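Local structure of glutaredoxin 1 (3MSZ) at residues Ile8-Gly13 and Phe31-Ile36; Lys44-Met49 and Phe57-Val62. The protein probably reduces protein disulfides as a glutathione-dependent thiol-disulfide oxidoreductase of the glutaredoxin family, which shares the thioredoxin fold. One frame throughout, in Å; residues are numbered along the deposited sequence. Where two conformers were deposited one is given.

Contact 1. Residues Ile8-Gly13 and Phe31-Ile36; sequences IYTRNG and FDETII. With CAC (cacodylate ion), chain C.
Strands 6-10 and 32-35 are the two parallel strands of the beta-alpha-beta crossover that opens the thioredoxin fold, joined through helix 15-26; here Ile8, Tyr9 and Thr10 pair with Glu33, Thr34 and Ile35. Four backbone hydrogen bonds zip them together: Ile8 N to Asp32 O, Thr34 N to Ile8 O, Thr10 N to Thr34 O, and Ile36 N to Thr10 O, the last at 2.8 Å and nearly straight (174°). On the face that carries Ile8 and Thr10, the side chains of Thr10 and Glu33 cross at about a right angle. Thr10 OG1 donates to Glu33 OE2 over a short 2.6 Å, meeting that oxygen on its anti side and somewhat out of the carboxylate plane. With Glu33 CG anti to the backbone N (chi1 -177°) and the rest of the chain extended, the carboxylate reaches Thr10. The same OE2 also takes a salt bridge from Lys21 of helix 15-26. At the start of the pairing, in the Ile8 conformer given, CD1 of Ile8 sits over one face of the Phe31 ring, 4.1 Å from its centroid and shifted toward the rim, a CH-pi contact. On the opposite face of the sheet Thr34 runs side by side with Tyr9, its CB 3.6 Å from Tyr9 CD1, while Tyr9 OH is hydrogen-bonded to Lys7 NZ. Past the strand end, Arg11 turns its guanidinium edge to the cacodylate, giving O1 two bonds, from NE at 3.0 Å and from NH1 at 2.8 Å. With a hydroxyl and an ammonium group both on OE2, the Glu33 carboxylate is probably stabilised as the anion, and this polar link ties the edge strand both to its neighbour and to the crossover helix.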
# COMPACT_ATOMS: atom_id res chain seq x y z
N ILE A 8 -1.24 4.15 -1.89
CA ILE A 8 -1.06 2.76 -2.29
C ILE A 8 -0.20 2.62 -3.54
O ILE A 8 -0.48 3.25 -4.57
CB ILE A 8 -2.40 2.05 -2.61
CG1 ILE A 8 -3.49 2.46 -1.62
CG2 ILE A 8 -2.20 0.53 -2.58
CD1 ILE A 8 -4.84 1.73 -1.82
N TYR A 9 0.81 1.78 -3.44
CA TYR A 9 1.66 1.47 -4.56
C TYR A 9 1.25 0.12 -5.13
O TYR A 9 1.15 -0.86 -4.38
CB TYR A 9 3.12 1.44 -4.09
CG TYR A 9 3.63 2.80 -3.67
CD1 TYR A 9 4.18 3.66 -4.61
CD2 TYR A 9 3.58 3.22 -2.34
CE1 TYR A 9 4.67 4.92 -4.25
CE2 TYR A 9 4.06 4.49 -1.96
CZ TYR A 9 4.61 5.32 -2.93
OH TYR A 9 5.09 6.58 -2.60
N THR A 10 1.04 0.08 -6.44
CA THR A 10 0.45 -1.07 -7.08
C THR A 10 1.08 -1.35 -8.45
O THR A 10 1.95 -0.62 -8.91
CB THR A 10 -1.07 -0.84 -7.32
OG1 THR A 10 -1.23 0.22 -8.26
CG2 THR A 10 -1.78 -0.44 -6.03
N ARG A 11 0.63 -2.44 -9.05
CA ARG A 11 0.88 -2.70 -10.46
C ARG A 11 -0.44 -3.27 -11.05
O ARG A 11 -1.33 -3.74 -10.29
CB ARG A 11 2.04 -3.69 -10.63
CG ARG A 11 1.66 -5.15 -10.31
CD ARG A 11 2.88 -6.08 -10.47
NE ARG A 11 2.57 -7.47 -10.10
CZ ARG A 11 1.86 -8.33 -10.84
NH1 ARG A 11 1.67 -9.57 -10.42
NH2 ARG A 11 1.36 -7.96 -12.02
N ASN A 12 -0.59 -3.18 -12.36
CA ASN A 12 -1.72 -3.84 -13.04
C ASN A 12 -1.51 -5.36 -13.09
O ASN A 12 -0.37 -5.83 -13.17
CB ASN A 12 -1.90 -3.29 -14.47
CG ASN A 12 -2.23 -1.81 -14.48
OD1 ASN A 12 -3.27 -1.40 -13.95
ND2 ASN A 12 -1.36 -0.99 -15.07
N GLY A 13 -2.59 -6.14 -13.02
CA GLY A 13 -2.51 -7.59 -13.01
C GLY A 13 -2.15 -8.17 -11.64
O GLY A 13 -1.77 -9.34 -11.53
N PHE A 31 -7.95 7.47 -1.78
CA PHE A 31 -6.54 7.10 -1.72
C PHE A 31 -5.88 7.58 -2.99
O PHE A 31 -6.56 7.78 -4.01
CB PHE A 31 -6.37 5.58 -1.58
CG PHE A 31 -7.02 4.78 -2.69
CD1 PHE A 31 -8.32 4.27 -2.54
CD2 PHE A 31 -6.36 4.56 -3.90
CE1 PHE A 31 -8.92 3.54 -3.57
CE2 PHE A 31 -6.97 3.83 -4.94
CZ PHE A 31 -8.24 3.32 -4.78
N ASP A 32 -4.57 7.78 -2.92
CA ASP A 32 -3.75 8.07 -4.08
C ASP A 32 -2.97 6.81 -4.46
O ASP A 32 -2.24 6.21 -3.64
CB ASP A 32 -2.76 9.20 -3.78
CG ASP A 32 -1.91 9.57 -5.00
OD1 ASP A 32 -2.49 10.03 -6.02
OD2 ASP A 32 -0.67 9.38 -4.95
N GLU A 33 -3.14 6.41 -5.72
CA GLU A 33 -2.49 5.22 -6.22
C GLU A 33 -1.30 5.61 -7.09
O GLU A 33 -1.42 6.46 -7.98
CB GLU A 33 -3.48 4.37 -7.04
CG GLU A 33 -2.89 3.03 -7.53
CD GLU A 33 -3.86 2.24 -8.44
OE1 GLU A 33 -4.80 2.86 -8.96
OE2 GLU A 33 -3.68 1.01 -8.66
N THR A 34 -0.17 4.96 -6.85
CA THR A 34 0.96 5.02 -7.77
C THR A 34 1.17 3.66 -8.41
O THR A 34 1.44 2.68 -7.69
CB THR A 34 2.20 5.41 -7.00
OG1 THR A 34 2.01 6.73 -6.50
CG2 THR A 34 3.44 5.38 -7.88
N ILE A 35 1.02 3.58 -9.73
CA ILE A 35 1.16 2.32 -10.47
C ILE A 35 2.57 2.19 -11.05
O ILE A 35 3.04 3.06 -11.77
CB ILE A 35 0.18 2.23 -11.65
CG1 ILE A 35 -1.27 2.27 -11.17
CG2 ILE A 35 0.38 0.91 -12.40
CD1 ILE A 35 -2.28 2.33 -12.31
N ILE A 36 3.26 1.11 -10.70
CA ILE A 36 4.59 0.84 -11.23
C ILE A 36 4.62 -0.55 -11.85
O ILE A 36 4.90 -1.55 -11.18
CB ILE A 36 5.65 0.94 -10.12
CG1 ILE A 36 5.12 0.33 -8.82
CG2 ILE A 36 6.04 2.39 -9.91
CD1 ILE A 36 5.99 0.60 -7.59
AS CAC C . 4.50 -9.08 -7.36
O1 CAC C . 2.90 -9.52 -7.89
O2 CAC C . 4.28 -8.28 -5.85
C1 CAC C . 5.61 -10.69 -7.11
C2 CAC C . 5.34 -7.85 -8.62

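Contact 2. Residues Lys44-Met49 and Phe57-Val62; sequences KFYDEM and FPISTV. With GSH (glutathione), chain D; CAC (cacodylate ion), chain C.
Ile59 is the bump that the loop 57-62 pushes against helix 39-50, and Phe45, Tyr46 and Met49 form the hollow that receives it. Its CD1 does nearly all the touching: 3.5 Å from Phe45 CE2, 3.6 Å from Tyr46 CD1 at the edge of that ring, and 3.7 Å from CB of Met49, a selenomethionine. CG1 of Ile59 lies between its backbone N and carbonyl carbon (chi1 63°), and CD1 continues from it into the helix surface. Within the hollow, Met49 CG covers one face of the Phe45 ring toward the rim, and Tyr46 CE1 meets that ring at its edge.

Tyr46 is the second bump, reaching from the helix to lay one ring face on Ser60. Ser60 CA sits over the centre of its ring, 3.8 Å from the centroid and only 6° off the normal, a CH-pi contact made by main chain. The phenol oxygen ends against the next peptide, with OH 3.1 Å from Thr61 C, and Val62 CG1 lies at the ring edge. Beyond, Val62 N donates to cacodylate O2 at 3.0 Å, and Thr61 CB approaches the glutathione sulfur SG2 to 3.8 Å. The loop thus joins helix 39-50 to the glutathione pocket, of which Thr61 and Val62 are part, with Asn50 OD1 holding Ile59 N, Met49 also resting on Phe66 of strand 64-67, and Phe45 on the side of strand 6-10.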
# COMPACT_ATOMS: atom_id res chain seq x y z
N LYS A 44 13.53 -0.62 -8.27
CA LYS A 44 14.11 0.66 -7.88
C LYS A 44 13.31 1.28 -6.73
O LYS A 44 13.87 1.83 -5.79
CB LYS A 44 14.14 1.62 -9.07
CG LYS A 44 14.93 2.92 -8.83
CD LYS A 44 14.70 3.98 -9.92
CE LYS A 44 15.56 5.25 -9.70
NZ LYS A 44 15.35 6.31 -10.76
N PHE A 45 12.00 1.23 -6.84
CA PHE A 45 11.12 1.63 -5.75
C PHE A 45 11.37 0.78 -4.47
O PHE A 45 11.50 1.33 -3.37
CB PHE A 45 9.68 1.48 -6.24
CG PHE A 45 8.67 1.58 -5.15
CD1 PHE A 45 8.30 2.81 -4.64
CD2 PHE A 45 8.08 0.43 -4.64
CE1 PHE A 45 7.37 2.90 -3.63
CE2 PHE A 45 7.14 0.52 -3.64
CZ PHE A 45 6.78 1.75 -3.13
N TYR A 46 11.44 -0.54 -4.59
CA TYR A 46 11.75 -1.37 -3.43
C TYR A 46 13.05 -0.94 -2.75
O TYR A 46 13.10 -0.75 -1.52
CB TYR A 46 11.84 -2.86 -3.79
CG TYR A 46 10.55 -3.48 -4.31
CD1 TYR A 46 9.32 -3.01 -3.89
CD2 TYR A 46 10.58 -4.53 -5.25
CE1 TYR A 46 8.12 -3.55 -4.37
CE2 TYR A 46 9.39 -5.09 -5.74
CZ TYR A 46 8.16 -4.60 -5.29
OH TYR A 46 6.97 -5.13 -5.74
N ASP A 47 14.10 -0.80 -3.54
CA ASP A 47 15.41 -0.52 -2.96
C ASP A 47 15.41 0.88 -2.31
O ASP A 47 15.94 1.07 -1.21
CB ASP A 47 16.51 -0.67 -4.03
CG ASP A 47 16.62 -2.10 -4.58
OD1 ASP A 47 15.73 -2.96 -4.32
OD2 ASP A 47 17.62 -2.38 -5.29
N GLU A 48 14.77 1.84 -2.98
CA GLU A 48 14.60 3.16 -2.43
C GLU A 48 13.83 3.15 -1.09
O GLU A 48 14.31 3.67 -0.10
CB GLU A 48 13.84 4.01 -3.41
CG GLU A 48 14.65 4.39 -4.61
CD GLU A 48 13.92 5.40 -5.49
OE1 GLU A 48 12.66 5.46 -5.42
OE2 GLU A 48 14.61 6.12 -6.25
N MSE A 49 12.65 2.56 -1.07
CA MSE A 49 11.88 2.46 0.17
C MSE A 49 12.64 1.72 1.27
O MSE A 49 12.58 2.13 2.43
CB MSE A 49 10.54 1.73 -0.08
CG MSE A 49 9.47 2.57 -0.78
SE MSE A 49 8.94 4.19 0.18
CE MSE A 49 10.30 5.40 -0.56
N PHE A 57 9.21 -3.15 7.38
CA PHE A 57 9.85 -4.37 7.00
C PHE A 57 10.37 -4.19 5.55
O PHE A 57 9.96 -3.27 4.85
CB PHE A 57 8.91 -5.58 7.16
CG PHE A 57 7.64 -5.50 6.33
CD1 PHE A 57 6.41 -5.15 6.92
CD2 PHE A 57 7.67 -5.79 4.96
CE1 PHE A 57 5.23 -5.08 6.15
CE2 PHE A 57 6.49 -5.75 4.18
CZ PHE A 57 5.27 -5.38 4.77
N PRO A 58 11.29 -5.04 5.11
CA PRO A 58 11.86 -4.82 3.77
C PRO A 58 10.87 -5.27 2.73
O PRO A 58 10.44 -6.42 2.80
CB PRO A 58 13.12 -5.70 3.77
CG PRO A 58 12.80 -6.80 4.72
CD PRO A 58 11.90 -6.19 5.80
N ILE A 59 10.47 -4.38 1.82
CA ILE A 59 9.38 -4.72 0.90
C ILE A 59 9.92 -5.33 -0.39
O ILE A 59 11.03 -5.00 -0.83
CB ILE A 59 8.50 -3.49 0.55
CG1 ILE A 59 9.32 -2.40 -0.18
CG2 ILE A 59 7.85 -2.90 1.83
CD1 ILE A 59 8.43 -1.27 -0.86
N SER A 60 9.13 -6.19 -1.01
CA SER A 60 9.55 -6.79 -2.27
C SER A 60 8.34 -7.26 -3.07
O SER A 60 8.47 -8.03 -4.02
CB SER A 60 10.48 -7.99 -2.01
OG SER A 60 9.75 -9.02 -1.39
N THR A 61 7.16 -6.79 -2.67
CA THR A 61 5.93 -7.08 -3.38
C THR A 61 5.04 -5.84 -3.37
O THR A 61 5.29 -4.87 -2.63
CB THR A 61 5.15 -8.25 -2.71
OG1 THR A 61 4.67 -7.83 -1.42
CG2 THR A 61 6.08 -9.46 -2.52
N VAL A 62 4.00 -5.85 -4.19
CA VAL A 62 2.91 -4.88 -4.07
C VAL A 62 1.66 -5.69 -3.80
O VAL A 62 1.62 -6.86 -4.11
CB VAL A 62 2.74 -4.02 -5.33
CG1 VAL A 62 3.85 -2.97 -5.40
CG2 VAL A 62 2.76 -4.93 -6.57
N1 GSH D . 3.36 -13.89 3.62
CA1 GSH D . 2.77 -12.87 2.76
C1 GSH D . 3.71 -12.35 1.69
O11 GSH D . 4.85 -11.91 2.00
O12 GSH D . 3.35 -12.34 0.48
CB1 GSH D . 1.57 -13.40 1.98
CG1 GSH D . 1.11 -12.10 1.31
CD1 GSH D . -0.19 -12.23 0.64
OE1 GSH D . -1.28 -12.84 1.29
N2 GSH D . -0.16 -11.67 -0.57
CA2 GSH D . 0.58 -10.44 -0.70
C2 GSH D . -0.03 -9.35 0.11
O2 GSH D . 0.04 -8.00 -0.34
CB2 GSH D . 0.59 -10.03 -2.15
SG2 GSH D . 2.10 -10.57 -2.98
N3 GSH D . -0.65 -9.75 1.24
CA3 GSH D . -0.24 -9.20 2.51
C3 GSH D . 1.27 -9.23 2.74
O31 GSH D . 2.07 -9.93 2.07
O32 GSH D . 1.80 -8.53 3.61
AS CAC C . 4.50 -9.08 -7.36
O1 CAC C . 2.90 -9.52 -7.89
O2 CAC C . 4.28 -8.28 -5.85
C1 CAC C . 5.61 -10.69 -7.11
C2 CAC C . 5.34 -7.85 -8.62

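Overall arrangement
The two contacts follow one another in the chain, helix 39-50 being the next element after strand 32-35, and their centres lie 13 Å apart. They share one packed seam: Phe45 CZ comes within 3.4 Å of Tyr9 CG, and, in the Ile36 conformer given, Ile36 CD1 within 3.6 Å of Phe45 CD2. A second seam runs beside the ligand site, where Arg11 CG meets Val62 CG2 at 3.9 Å. One cacodylate, probably from the crystallisation liquor, spans both contacts. Thr10 touches Cys17 and Val62 touches Cys14, so both contacts border Cys14 and Cys17, probably the redox-active pair, while Thr61 and Val62 help line the glutathione pocket.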